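Long-range contacts in allantoicase (Saccharomyces cerevisiae, PDB 1O59), which catalyses the hydrolysis of allantoate to (S)-ureidoglycolate and urea, so that yeast can use purines as a secondary nitrogen source: residues 35-40 against 98-103; 91-96 against 178-183; 112-117 against 157-162; 120-125 against 185-190. All blocks are in the same frame, centred on the assembly; numbering follows the deposited sequence.

Interaction 1: 35-40 against 98-103; sequences VDVIGS and IKMGVA
Val37 meets residues 100-102 with both its carbonyl and its forked side chain. Its carbonyl oxygen accepts the one hydrogen bond between the segments, from Gly101 N to Val37 O at 3.0 Å, with an N-H...O angle of 157°. Met100 CA sits 3.2 Å from the same oxygen, which shows how closely the backbones approach here. The two methyls divide the apolar work. Val37 CG2 lies 3.8 Å from CG of Met100, a selenomethionine, and equally near its SE; the two side chains run side by side, pointing the same way, and chi2 of 172° puts SE anti to CA. Val37 CG1 instead reaches CG2 of Val102 at 3.8 Å, and these side chains cross at about a right angle. Next along, Ile38 CB rests 3.9 Å from Ile98 CG2, again crosswise, while Ile38 CG2 approaches Met100 CG more loosely at 4.4 Å.

What presents Val37 and Ile38 is a type I beta turn, of which they form the middle. Asp36 OD1 contributes a weak bond from Ile38 N at 3.3 Å and also accepts from Leu192 N. The turn follows strand 35-36, paired with strand 186-196, whereas Ile98 and Lys99 are the last residues of strand 94-99, paired with strand 176-182. The contact therefore joins two antiparallel sheets: Ile38 also packs on Leu192 of one and Ile177 of the other.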
loop_
_atom_site.group_PDB
_atom_site.type_symbol
_atom_site.label_atom_id
_atom_site.label_comp_id
_atom_site.label_asym_id
_atom_site.label_seq_id
_atom_site.Cartn_x
_atom_site.Cartn_y
_atom_site.Cartn_z
ATOM N N VAL A 35 -0.027 -1.241 5.512
ATOM C CA VAL A 35 -0.012 -0.876 4.095
ATOM C C VAL A 35 -0.159 0.643 3.967
ATOM O O VAL A 35 -0.545 1.309 4.926
ATOM C CB VAL A 35 -1.171 -1.555 3.337
ATOM C CG1 VAL A 35 -1.050 -3.089 3.404
ATOM C CG2 VAL A 35 -2.539 -1.088 3.893
ATOM N N ASP A 36 0.144 1.174 2.784
ATOM C CA ASP A 36 -0.068 2.602 2.477
ATOM C C ASP A 36 -1.555 2.886 2.233
ATOM O O ASP A 36 -2.097 2.713 1.110
ATOM C CB ASP A 36 0.785 3.026 1.289
ATOM C CG ASP A 36 0.545 4.460 0.862
ATOM O OD1 ASP A 36 0.079 5.263 1.716
ATOM O OD2 ASP A 36 0.811 4.858 -0.313
ATOM N N VAL A 37 -2.212 3.336 3.303
ATOM C CA VAL A 37 -3.653 3.463 3.305
ATOM C C VAL A 37 -4.133 4.714 2.565
ATOM O O VAL A 37 -5.340 4.871 2.377
ATOM C CB VAL A 37 -4.222 3.461 4.740
ATOM C CG1 VAL A 37 -3.959 2.120 5.438
ATOM C CG2 VAL A 37 -3.650 4.647 5.559
ATOM N N ILE A 38 -3.203 5.608 2.192
ATOM C CA ILE A 38 -3.530 6.808 1.410
ATOM C C ILE A 38 -3.114 6.738 -0.056
ATOM O O ILE A 38 -3.390 7.680 -0.809
ATOM C CB ILE A 38 -2.942 8.091 2.029
ATOM C CG1 ILE A 38 -1.408 8.069 2.003
ATOM C CG2 ILE A 38 -3.475 8.257 3.431
ATOM C CD1 ILE A 38 -0.750 9.266 2.642
ATOM N N GLY A 39 -2.448 5.650 -0.451
ATOM C CA GLY A 39 -2.071 5.449 -1.852
ATOM C C GLY A 39 -3.297 5.457 -2.749
ATOM O O GLY A 39 -4.310 4.860 -2.398
ATOM N N SER A 40 -3.189 6.132 -3.898
ATOM C CA SER A 40 -4.249 6.161 -4.906
ATOM C C SER A 40 -4.618 4.787 -5.461
ATOM O O SER A 40 -5.741 4.577 -5.930
ATOM C CB SER A 40 -3.832 7.044 -6.062
ATOM O OG SER A 40 -2.724 6.493 -6.722
ATOM N N ILE A 98 -6.431 14.053 2.984
ATOM C CA ILE A 98 -6.519 12.828 2.176
ATOM C C ILE A 98 -7.385 11.790 2.852
ATOM O O ILE A 98 -7.160 11.437 4.020
ATOM C CB ILE A 98 -5.135 12.213 1.920
ATOM C CG1 ILE A 98 -4.172 13.236 1.305
ATOM C CG2 ILE A 98 -5.252 11.061 0.937
ATOM C CD1 ILE A 98 -2.721 12.922 1.556
ATOM N N LYS A 99 -8.370 11.307 2.103
ATOM C CA LYS A 99 -9.210 10.250 2.550
ATOM C C LYS A 99 -8.532 8.935 2.199
ATOM O O LYS A 99 -8.037 8.765 1.083
ATOM C CB LYS A 99 -10.562 10.350 1.884
ATOM C CG LYS A 99 -11.563 9.426 2.499
ATOM C CD LYS A 99 -12.969 9.683 2.041
ATOM C CE LYS A 99 -13.891 8.594 2.671
ATOM N NZ LYS A 99 -15.260 8.528 2.046
HETATM N N MSE A 100 -8.486 8.006 3.150
HETATM C CA MSE A 100 -7.914 6.687 2.873
HETATM C C MSE A 100 -8.783 5.924 1.882
HETATM O O MSE A 100 -9.987 6.165 1.754
HETATM C CB MSE A 100 -7.840 5.818 4.140
HETATM C CG MSE A 100 -7.016 6.386 5.254
HETATM SE SE MSE A 100 -7.196 5.321 6.859
HETATM C CE MSE A 100 -6.349 6.452 7.912
ATOM N N GLY A 101 -8.160 4.948 1.228
ATOM C CA GLY A 101 -8.885 4.078 0.323
ATOM C C GLY A 101 -9.499 2.926 1.073
ATOM O O GLY A 101 -10.434 2.328 0.619
ATOM N N VAL A 102 -8.943 2.599 2.230
ATOM C CA VAL A 102 -9.572 1.648 3.156
ATOM C C VAL A 102 -10.544 2.391 4.075
ATOM O O VAL A 102 -10.502 3.606 4.189
ATOM C CB VAL A 102 -8.522 0.922 3.994
ATOM C CG1 VAL A 102 -7.613 0.149 3.070
ATOM C CG2 VAL A 102 -7.719 1.909 4.866
ATOM N N ALA A 103 -11.411 1.641 4.731
ATOM C CA ALA A 103 -12.456 2.207 5.585
ATOM C C ALA A 103 -11.945 2.915 6.859
ATOM O O ALA A 103 -12.596 3.864 7.334
ATOM C CB ALA A 103 -13.419 1.105 5.975
#

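Interaction 2: 91-96 against 178-183; sequences MEYDWV and KLKMYP
Asp94 and Val96 pair antiparallel with Met181 and Leu179, each couple closing a ring of two backbone hydrogen bonds. Asp94 N to Met181 O and Met181 N to Asp94 O both measure 2.8 Å; Val96 N to Leu179 O is 3.1 Å and Leu179 N to Val96 O 2.9 Å. Trp95 and Lys180 form the non-hydrogen-bonded pair between them.

Aromatic contacts gather around Tyr93. Its CG lies between the backbone N and the carbonyl carbon (chi1 58°), and the ring comes to rest against the extended Lys180 chain. Lys180 CD stands 3.7 Å from the Tyr93 ring centroid, 7° off the normal, a CH-pi contact over the centre of the face. Tyr93 also turns an edge toward the face of Tyr182, an offset edge-to-face pair with centroids 5.6 Å apart and planes at 63°.

Apolar contact lies on the other side of the sheet, where Val96 CG1 meets Leu179 CD2 at 3.6 Å, beside Trp83.

Polar ends look mainly to neighbours: Lys180 NZ to Glu128, Tyr93 OH to Glu141, Tyr182 OH to Ser126, and the Asp94 carboxylate to Ser50, Thr85 and Arg86. A water 2.8 Å from Lys180 NZ accepts from it and weakly donates to Tyr93 OH.

The chemistry is thus two-sided: a lysine methylene stacked on a tyrosine ring, with charged and hydroxyl ends, on one face; hydrocarbon beside the buried Asp94 carboxylate on the other.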
loop_
_atom_site.group_PDB
_atom_site.type_symbol
_atom_site.label_atom_id
_atom_site.label_comp_id
_atom_site.label_asym_id
_atom_site.label_seq_id
_atom_site.Cartn_x
_atom_site.Cartn_y
_atom_site.Cartn_z
HETATM N N MSE A 91 0.316 31.959 6.310
HETATM C CA MSE A 91 -0.096 31.030 7.328
HETATM C C MSE A 91 1.130 30.258 7.841
HETATM O O MSE A 91 2.230 30.346 7.263
HETATM C CB MSE A 91 -1.216 30.133 6.803
HETATM C CG MSE A 91 -2.438 30.930 6.341
HETATM SE SE MSE A 91 -3.225 32.046 7.761
HETATM C CE MSE A 91 -4.466 30.592 8.487
ATOM N N GLU A 92 0.946 29.563 8.964
ATOM C CA GLU A 92 2.013 28.815 9.625
ATOM C C GLU A 92 2.397 27.601 8.786
ATOM O O GLU A 92 3.521 27.123 8.834
ATOM C CB GLU A 92 1.527 28.362 11.007
ATOM C CG GLU A 92 2.617 27.811 11.934
ATOM C CD GLU A 92 2.147 26.865 13.101
ATOM O OE1 GLU A 92 0.948 26.425 13.165
ATOM O OE2 GLU A 92 3.038 26.541 13.972
ATOM N N TYR A 93 1.443 27.082 8.032
ATOM C CA TYR A 93 1.660 25.864 7.253
ATOM C C TYR A 93 0.716 25.752 6.060
ATOM O O TYR A 93 -0.390 26.278 6.065
ATOM C CB TYR A 93 1.537 24.599 8.137
ATOM C CG TYR A 93 0.208 24.481 8.838
ATOM C CD1 TYR A 93 -0.884 23.944 8.190
ATOM C CD2 TYR A 93 0.031 24.961 10.119
ATOM C CE1 TYR A 93 -2.123 23.870 8.813
ATOM C CE2 TYR A 93 -1.195 24.893 10.752
ATOM C CZ TYR A 93 -2.266 24.342 10.092
ATOM O OH TYR A 93 -3.486 24.263 10.699
ATOM N N ASP A 94 1.212 25.088 5.022
ATOM C CA ASP A 94 0.375 24.545 3.963
ATOM C C ASP A 94 -0.080 23.152 4.381
ATOM O O ASP A 94 0.566 22.507 5.218
ATOM C CB ASP A 94 1.146 24.448 2.636
ATOM C CG ASP A 94 1.092 25.726 1.834
ATOM O OD1 ASP A 94 -0.046 26.244 1.628
ATOM O OD2 ASP A 94 2.144 26.270 1.381
ATOM N N TRP A 95 -1.186 22.701 3.788
ATOM C CA TRP A 95 -1.774 21.429 4.148
ATOM C C TRP A 95 -2.530 20.732 3.008
ATOM O O TRP A 95 -2.950 21.348 2.024
ATOM C CB TRP A 95 -2.722 21.596 5.324
ATOM C CG TRP A 95 -3.718 22.637 5.087
ATOM C CD1 TRP A 95 -3.631 23.924 5.465
ATOM C CD2 TRP A 95 -4.979 22.494 4.418
ATOM N NE1 TRP A 95 -4.746 24.608 5.050
ATOM C CE2 TRP A 95 -5.588 23.744 4.406
ATOM C CE3 TRP A 95 -5.650 21.430 3.818
ATOM C CZ2 TRP A 95 -6.828 23.962 3.826
ATOM C CZ3 TRP A 95 -6.874 21.653 3.243
ATOM C CH2 TRP A 95 -7.451 22.902 3.253
ATOM N N VAL A 96 -2.689 19.428 3.174
ATOM C CA VAL A 96 -3.494 18.614 2.270
ATOM C C VAL A 96 -4.241 17.591 3.103
ATOM O O VAL A 96 -3.679 16.985 4.037
ATOM C CB VAL A 96 -2.622 17.934 1.155
ATOM C CG1 VAL A 96 -1.399 17.283 1.731
ATOM C CG2 VAL A 96 -3.413 16.920 0.389
ATOM N N LYS A 178 -4.241 14.427 7.497
ATOM C CA LYS A 178 -3.822 15.798 7.193
ATOM C C LYS A 178 -2.307 15.881 7.248
ATOM O O LYS A 178 -1.671 15.601 8.277
ATOM C CB LYS A 178 -4.411 16.824 8.179
ATOM C CG LYS A 178 -4.477 18.248 7.609
ATOM C CD LYS A 178 -4.465 19.353 8.647
ATOM C CE LYS A 178 -5.615 19.276 9.596
ATOM N NZ LYS A 178 -5.684 20.424 10.514
ATOM N N LEU A 179 -1.734 16.283 6.128
ATOM C CA LEU A 179 -0.311 16.548 6.044
ATOM C C LEU A 179 -0.107 18.043 6.152
ATOM O O LEU A 179 -0.736 18.812 5.445
ATOM C CB LEU A 179 0.217 16.013 4.715
ATOM C CG LEU A 179 1.626 16.407 4.276
ATOM C CD1 LEU A 179 2.676 15.790 5.156
ATOM C CD2 LEU A 179 1.769 15.962 2.815
ATOM N N LYS A 180 0.762 18.448 7.064
ATOM C CA LYS A 180 1.103 19.852 7.244
ATOM C C LYS A 180 2.572 20.050 6.859
ATOM O O LYS A 180 3.433 19.314 7.308
ATOM C CB LYS A 180 0.909 20.268 8.706
ATOM C CG LYS A 180 -0.496 20.137 9.290
ATOM C CD LYS A 180 -0.561 20.965 10.600
ATOM C CE LYS A 180 -1.990 21.117 11.150
ATOM N NZ LYS A 180 -2.040 21.713 12.554
HETATM N N MSE A 181 2.839 21.049 6.028
HETATM C CA MSE A 181 4.190 21.474 5.635
HETATM C C MSE A 181 4.420 22.917 6.109
HETATM O O MSE A 181 3.652 23.833 5.752
HETATM C CB MSE A 181 4.284 21.397 4.099
HETATM C CG MSE A 181 5.430 22.175 3.437
HETATM SE SE MSE A 181 5.706 21.602 1.566
HETATM C CE MSE A 181 4.124 22.123 0.887
ATOM N N TYR A 182 5.474 23.108 6.891
ATOM C CA TYR A 182 5.757 24.389 7.506
ATOM C C TYR A 182 6.953 25.095 6.851
ATOM O O TYR A 182 8.090 24.614 7.011
ATOM C CB TYR A 182 6.100 24.206 8.986
ATOM C CG TYR A 182 5.082 23.470 9.841
ATOM C CD1 TYR A 182 5.013 22.073 9.842
ATOM C CD2 TYR A 182 4.247 24.170 10.714
ATOM C CE1 TYR A 182 4.123 21.395 10.663
ATOM C CE2 TYR A 182 3.343 23.505 11.537
ATOM C CZ TYR A 182 3.288 22.123 11.517
ATOM O OH TYR A 182 2.389 21.474 12.335
ATOM N N PRO A 183 6.750 26.228 6.162
ATOM C CA PRO A 183 5.461 26.896 5.957
ATOM C C PRO A 183 4.906 26.696 4.550
ATOM O O PRO A 183 3.729 26.966 4.309
ATOM C CB PRO A 183 5.812 28.358 6.155
ATOM C CG PRO A 183 7.172 28.440 5.599
ATOM C CD PRO A 183 7.871 27.158 5.973
HETATM O O HOH W 1 -4.795 22.082 12.842
#

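Interaction 3: 112-117 against 157-162; sequences IDTAFF and PSQRHL
His161 wraps its backbone and its ring around one acceptor, the carbonyl oxygen of Ile112. The side chain leaves with CG anti to its own carbonyl carbon, beside the backbone N (chi1 -47°), and its CB already lies 3.5 Å from Ile112 O. Beyond CG, ND1 donates to Ile112 O at 2.7 Å with an N-H...O angle of 161°, the oxygen lying practically in the ring plane. His161 N grips that same oxygen, also at 2.7 Å, from the opposite face of the carbonyl plane. CE1 comes next, 3.7 Å from Thr114 OG1, which lies at the ring edge, in its plane. At the tip, NE2 is hydrogen-bonded to Gly156 N, and bonds at both ring nitrogens fix the ring's rotation.

Thr114 carries the pairing onward. Its OG1 accepts from Gln159 N at 3.0 Å and is also bonded to Gly156 O, while Thr114 N donates to Gln159 O at 2.9 Å. Further out, Ser158 OG takes Phe116 N at 2.8 Å, and Ser158 N bonds weakly to Phe117 O. On the other face Arg160 CG packs 3.6 Å from Asp113 CG, its guanidinium leading to Glu111 and Glu21.

Asp113 OD1 accepts from Ala115 N, an Asx turn that runs into a type II beta turn from Thr114 to Phe117. The motif is an antiparallel pair, strands 105-113 and 160-164, fraying into turns, consistent with a galactose-binding-like beta-sandwich.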
loop_
_atom_site.group_PDB
_atom_site.type_symbol
_atom_site.label_atom_id
_atom_site.label_comp_id
_atom_site.label_asym_id
_atom_site.label_seq_id
_atom_site.Cartn_x
_atom_site.Cartn_y
_atom_site.Cartn_z
ATOM N N ILE A 112 7.995 10.314 3.728
ATOM C CA ILE A 112 8.008 11.594 3.050
ATOM C C ILE A 112 9.227 11.640 2.129
ATOM O O ILE A 112 10.380 11.543 2.584
ATOM C CB ILE A 112 8.030 12.754 4.079
ATOM C CG1 ILE A 112 6.654 12.885 4.791
ATOM C CG2 ILE A 112 8.453 14.083 3.430
ATOM C CD1 ILE A 112 5.555 13.489 3.917
ATOM N N ASP A 113 8.940 11.748 0.828
ATOM C CA ASP A 113 9.970 11.885 -0.207
ATOM C C ASP A 113 9.985 13.316 -0.800
ATOM O O ASP A 113 9.038 13.746 -1.481
ATOM C CB ASP A 113 9.722 10.838 -1.312
ATOM C CG ASP A 113 10.924 10.662 -2.283
ATOM O OD1 ASP A 113 11.977 11.387 -2.181
ATOM O OD2 ASP A 113 10.875 9.797 -3.198
ATOM N N THR A 114 11.060 14.043 -0.557
ATOM C CA THR A 114 11.250 15.377 -1.135
ATOM C C THR A 114 12.030 15.336 -2.448
ATOM O O THR A 114 12.616 16.331 -2.834
ATOM C CB THR A 114 11.995 16.306 -0.122
ATOM O OG1 THR A 114 13.215 15.699 0.315
ATOM C CG2 THR A 114 11.211 16.485 1.161
ATOM N N ALA A 115 12.042 14.194 -3.131
ATOM C CA ALA A 115 12.787 14.013 -4.397
ATOM C C ALA A 115 12.731 15.183 -5.364
ATOM O O ALA A 115 11.643 15.654 -5.747
ATOM C CB ALA A 115 12.313 12.754 -5.115
ATOM N N PHE A 116 13.919 15.634 -5.764
ATOM C CA PHE A 116 14.115 16.731 -6.732
ATOM C C PHE A 116 13.765 18.131 -6.213
ATOM O O PHE A 116 13.912 19.113 -6.952
ATOM C CB PHE A 116 13.392 16.461 -8.070
ATOM C CG PHE A 116 13.711 15.127 -8.670
ATOM C CD1 PHE A 116 14.977 14.851 -9.125
ATOM C CD2 PHE A 116 12.743 14.133 -8.745
ATOM C CE1 PHE A 116 15.270 13.603 -9.657
ATOM C CE2 PHE A 116 13.020 12.890 -9.269
ATOM C CZ PHE A 116 14.275 12.623 -9.731
ATOM N N PHE A 117 13.283 18.233 -4.970
ATOM C CA PHE A 117 13.164 19.535 -4.314
ATOM C C PHE A 117 14.459 19.697 -3.536
ATOM O O PHE A 117 14.610 19.154 -2.453
ATOM C CB PHE A 117 11.921 19.611 -3.441
ATOM C CG PHE A 117 10.655 19.430 -4.206
ATOM C CD1 PHE A 117 10.187 20.447 -5.043
ATOM C CD2 PHE A 117 9.943 18.240 -4.131
ATOM C CE1 PHE A 117 9.016 20.303 -5.763
ATOM C CE2 PHE A 117 8.757 18.081 -4.861
ATOM C CZ PHE A 117 8.292 19.127 -5.674
ATOM N N PRO A 157 16.680 17.914 1.665
ATOM C CA PRO A 157 16.460 18.086 0.243
ATOM C C PRO A 157 16.462 16.770 -0.511
ATOM O O PRO A 157 17.283 15.912 -0.239
ATOM C CB PRO A 157 17.627 18.972 -0.199
ATOM C CG PRO A 157 18.695 18.733 0.782
ATOM C CD PRO A 157 18.025 18.354 2.065
ATOM N N SER A 158 15.517 16.634 -1.448
ATOM C CA SER A 158 15.563 15.566 -2.434
ATOM C C SER A 158 15.920 14.206 -1.854
ATOM O O SER A 158 16.839 13.582 -2.298
ATOM C CB SER A 158 16.554 15.928 -3.554
ATOM O OG SER A 158 16.441 14.997 -4.619
ATOM N N GLN A 159 15.148 13.739 -0.886
ATOM C CA GLN A 159 15.397 12.448 -0.305
ATOM C C GLN A 159 14.184 11.840 0.358
ATOM O O GLN A 159 13.216 12.513 0.676
ATOM C CB GLN A 159 16.502 12.564 0.726
ATOM C CG GLN A 159 16.088 13.334 1.967
ATOM C CD GLN A 159 17.272 13.713 2.806
ATOM O OE1 GLN A 159 17.944 14.721 2.527
ATOM N NE2 GLN A 159 17.552 12.907 3.836
ATOM N N ARG A 160 14.298 10.540 0.600
ATOM C CA ARG A 160 13.250 9.747 1.239
ATOM C C ARG A 160 13.460 9.756 2.744
ATOM O O ARG A 160 14.585 9.679 3.220
ATOM C CB ARG A 160 13.287 8.312 0.714
ATOM C CG ARG A 160 13.173 8.263 -0.803
ATOM C CD ARG A 160 13.144 6.897 -1.396
ATOM N NE ARG A 160 12.068 6.106 -0.826
ATOM C CZ ARG A 160 12.148 4.810 -0.581
ATOM N NH1 ARG A 160 13.241 4.126 -0.859
ATOM N NH2 ARG A 160 11.113 4.190 -0.055
ATOM N N HIS A 161 12.372 9.884 3.486
ATOM C CA HIS A 161 12.430 9.798 4.925
ATOM C C HIS A 161 11.423 8.747 5.324
ATOM O O HIS A 161 10.235 8.860 4.994
ATOM C CB HIS A 161 12.077 11.125 5.607
ATOM C CG HIS A 161 12.766 12.322 5.035
ATOM N ND1 HIS A 161 12.388 12.895 3.837
ATOM C CD2 HIS A 161 13.777 13.086 5.520
ATOM C CE1 HIS A 161 13.149 13.952 3.604
ATOM N NE2 HIS A 161 13.996 14.093 4.610
ATOM N N LEU A 162 11.914 7.749 6.051
ATOM C CA LEU A 162 11.157 6.590 6.464
ATOM C C LEU A 162 11.030 6.658 7.970
ATOM O O LEU A 162 12.040 6.575 8.710
ATOM C CB LEU A 162 11.908 5.327 6.048
ATOM C CG LEU A 162 12.325 5.248 4.572
ATOM C CD1 LEU A 162 13.117 3.990 4.324
ATOM C CD2 LEU A 162 11.112 5.293 3.646
#

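Interaction 4: 120-125 against 185-190; sequences NHAPFV and GGIARF
Asn120 and Ala122 bracket Gly186 through backbone groups, forming a single bridge centred on His121 and Gly186 (CA atoms 4.7 Å apart) between chain directions 69° apart. Ala122 N gives the firmer bond, 2.9 Å to Gly186 O with an N-H...O angle of 162°; Gly186 N to Asn120 O, also 2.9 Å, is weak because it is bent. The preceding Gly185 has backbone angles that belong to glycine, and its CA slips to 3.2 Å from Asn120 O.

Hydrocarbon contact gathers on Ile187. Ala122 CB touches Ile187 CG1 at 3.5 Å, a close fit. With CD1 anti to CA (chi2 168°), the isoleucine extends past that methyl and meets Val125 tip to tip, Ile187 CD1 lying 3.8 Å from Val125 CG2. Ala122 also packs on Met181 and Val125 on Leu179, which draws strand 176-182 into the same cluster.

Within the loop, His121 ND1 donates to Ala122 O at 3.1 Å from above the carbonyl plane. The Asn120 side-chain amide turns to Glu84.

Chemically, Ala122 serves both parts of the contact: its N-H bonds to Gly186 O while its CB packs on Ile187. Both backbone bonds between the segments go to Gly186, and the buried methyls of Ala122, Ile187 and Val125 add an apolar contact beside the bonded backbone.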
loop_
_atom_site.group_PDB
_atom_site.type_symbol
_atom_site.label_atom_id
_atom_site.label_comp_id
_atom_site.label_asym_id
_atom_site.label_seq_id
_atom_site.Cartn_x
_atom_site.Cartn_y
_atom_site.Cartn_z
ATOM N N ASN A 120 14.085 23.880 -1.937
ATOM C CA ASN A 120 12.708 24.310 -1.788
ATOM C C ASN A 120 11.834 23.162 -1.236
ATOM O O ASN A 120 10.605 23.232 -1.281
ATOM C CB ASN A 120 12.163 24.853 -3.116
ATOM C CG ASN A 120 12.172 23.812 -4.235
ATOM O OD1 ASN A 120 13.013 22.907 -4.245
ATOM N ND2 ASN A 120 11.236 23.937 -5.184
ATOM N N HIS A 121 12.486 22.110 -0.726
ATOM C CA HIS A 121 11.804 21.015 -0.065
ATOM C C HIS A 121 11.077 21.529 1.170
ATOM O O HIS A 121 11.465 22.538 1.732
ATOM C CB HIS A 121 12.807 19.958 0.363
ATOM C CG HIS A 121 13.882 20.479 1.268
ATOM N ND1 HIS A 121 13.806 20.384 2.639
ATOM C CD2 HIS A 121 15.025 21.152 1.000
ATOM C CE1 HIS A 121 14.868 20.956 3.174
ATOM N NE2 HIS A 121 15.619 21.439 2.201
ATOM N N ALA A 122 9.986 20.851 1.547
ATOM C CA ALA A 122 9.346 21.049 2.858
ATOM C C ALA A 122 10.402 21.041 3.980
ATOM O O ALA A 122 11.113 20.035 4.111
ATOM C CB ALA A 122 8.373 19.930 3.112
ATOM N N PRO A 123 10.523 22.126 4.761
ATOM C CA PRO A 123 11.467 22.161 5.880
ATOM C C PRO A 123 11.048 21.309 7.056
ATOM O O PRO A 123 11.901 20.755 7.745
ATOM C CB PRO A 123 11.470 23.639 6.307
ATOM C CG PRO A 123 10.742 24.353 5.263
ATOM C CD PRO A 123 9.805 23.409 4.620
ATOM N N PHE A 124 9.748 21.260 7.314
ATOM C CA PHE A 124 9.211 20.524 8.429
ATOM C C PHE A 124 7.833 20.032 8.030
ATOM O O PHE A 124 7.097 20.700 7.314
ATOM C CB PHE A 124 9.059 21.369 9.686
ATOM C CG PHE A 124 10.350 21.887 10.266
ATOM C CD1 PHE A 124 10.828 23.136 9.908
ATOM C CD2 PHE A 124 11.050 21.157 11.206
ATOM C CE1 PHE A 124 12.009 23.650 10.457
ATOM C CE2 PHE A 124 12.223 21.639 11.749
ATOM C CZ PHE A 124 12.708 22.889 11.384
ATOM N N VAL A 125 7.495 18.856 8.541
ATOM C CA VAL A 125 6.234 18.216 8.281
ATOM C C VAL A 125 5.673 17.765 9.631
ATOM O O VAL A 125 6.427 17.411 10.553
ATOM C CB VAL A 125 6.458 17.017 7.319
ATOM C CG1 VAL A 125 5.403 15.983 7.458
ATOM C CG2 VAL A 125 6.531 17.480 5.830
ATOM N N GLY A 185 6.555 24.829 0.382
ATOM C CA GLY A 185 7.639 24.160 -0.346
ATOM C C GLY A 185 7.171 23.017 -1.229
ATOM O O GLY A 185 6.057 23.016 -1.736
ATOM N N GLY A 186 8.019 22.015 -1.382
ATOM C CA GLY A 186 7.685 20.879 -2.223
ATOM C C GLY A 186 7.868 19.551 -1.521
ATOM O O GLY A 186 8.781 19.369 -0.685
ATOM N N ILE A 187 6.976 18.633 -1.866
ATOM C CA ILE A 187 7.088 17.247 -1.483
ATOM C C ILE A 187 6.676 16.381 -2.686
ATOM O O ILE A 187 5.601 16.564 -3.256
ATOM C CB ILE A 187 6.179 16.930 -0.270
ATOM C CG1 ILE A 187 6.624 17.716 0.989
ATOM C CG2 ILE A 187 6.180 15.413 0.025
ATOM C CD1 ILE A 187 5.600 17.658 2.132
ATOM N N ALA A 188 7.514 15.402 -3.007
ATOM C CA ALA A 188 7.273 14.490 -4.119
ATOM C C ALA A 188 6.217 13.436 -3.756
ATOM O O ALA A 188 5.175 13.346 -4.432
ATOM C CB ALA A 188 8.591 13.834 -4.552
ATOM N N ARG A 189 6.460 12.683 -2.677
ATOM C CA ARG A 189 5.563 11.593 -2.281
ATOM C C ARG A 189 5.267 11.559 -0.820
ATOM O O ARG A 189 6.141 11.881 0.018
ATOM C CB ARG A 189 6.121 10.220 -2.660
ATOM C CG ARG A 189 6.149 9.927 -4.166
ATOM C CD ARG A 189 4.794 9.895 -4.828
ATOM N NE ARG A 189 4.922 9.559 -6.261
ATOM C CZ ARG A 189 5.197 10.429 -7.230
ATOM N NH1 ARG A 189 5.324 11.727 -6.990
ATOM N NH2 ARG A 189 5.293 9.996 -8.471
ATOM N N PHE A 190 4.051 11.114 -0.503
ATOM C CA PHE A 190 3.653 10.871 0.901
ATOM C C PHE A 190 2.961 9.523 1.061
ATOM O O PHE A 190 1.872 9.319 0.534
ATOM C CB PHE A 190 2.754 12.006 1.390
ATOM C CG PHE A 190 2.195 11.826 2.796
ATOM C CD1 PHE A 190 2.971 11.269 3.841
ATOM C CD2 PHE A 190 0.900 12.265 3.088
ATOM C CE1 PHE A 190 2.450 11.126 5.129
ATOM C CE2 PHE A 190 0.389 12.151 4.380
ATOM C CZ PHE A 190 1.167 11.578 5.400
#

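In the fold
Interactions 3 and 4 lie closest, with centres 7 Å apart. Strand 186-196 pairs with strand 105-113 there: Asp113 faces both Ala188 and Arg189, a classic beta bulge, with probable hydrogen bonds from Ala188 N to Asp113 O (2.7 Å) and from Asp113 N to Arg189 O (2.9 Å). Interaction 2, centred 10 Å from interaction 4, joins it through Tyr182 N and Phe124 O, at 2.9 Å. Leu179 CD1 meets Ile112 CD1 at 3.9 Å, linking interactions 2 and 3 across the two sheets. Interaction 1, about 20 Å from each other centre, touches interaction 4 through Ile98 and Phe190. Together they join two antiparallel sheets; interactions 2 to 4 lie within the first allantoicase repeat.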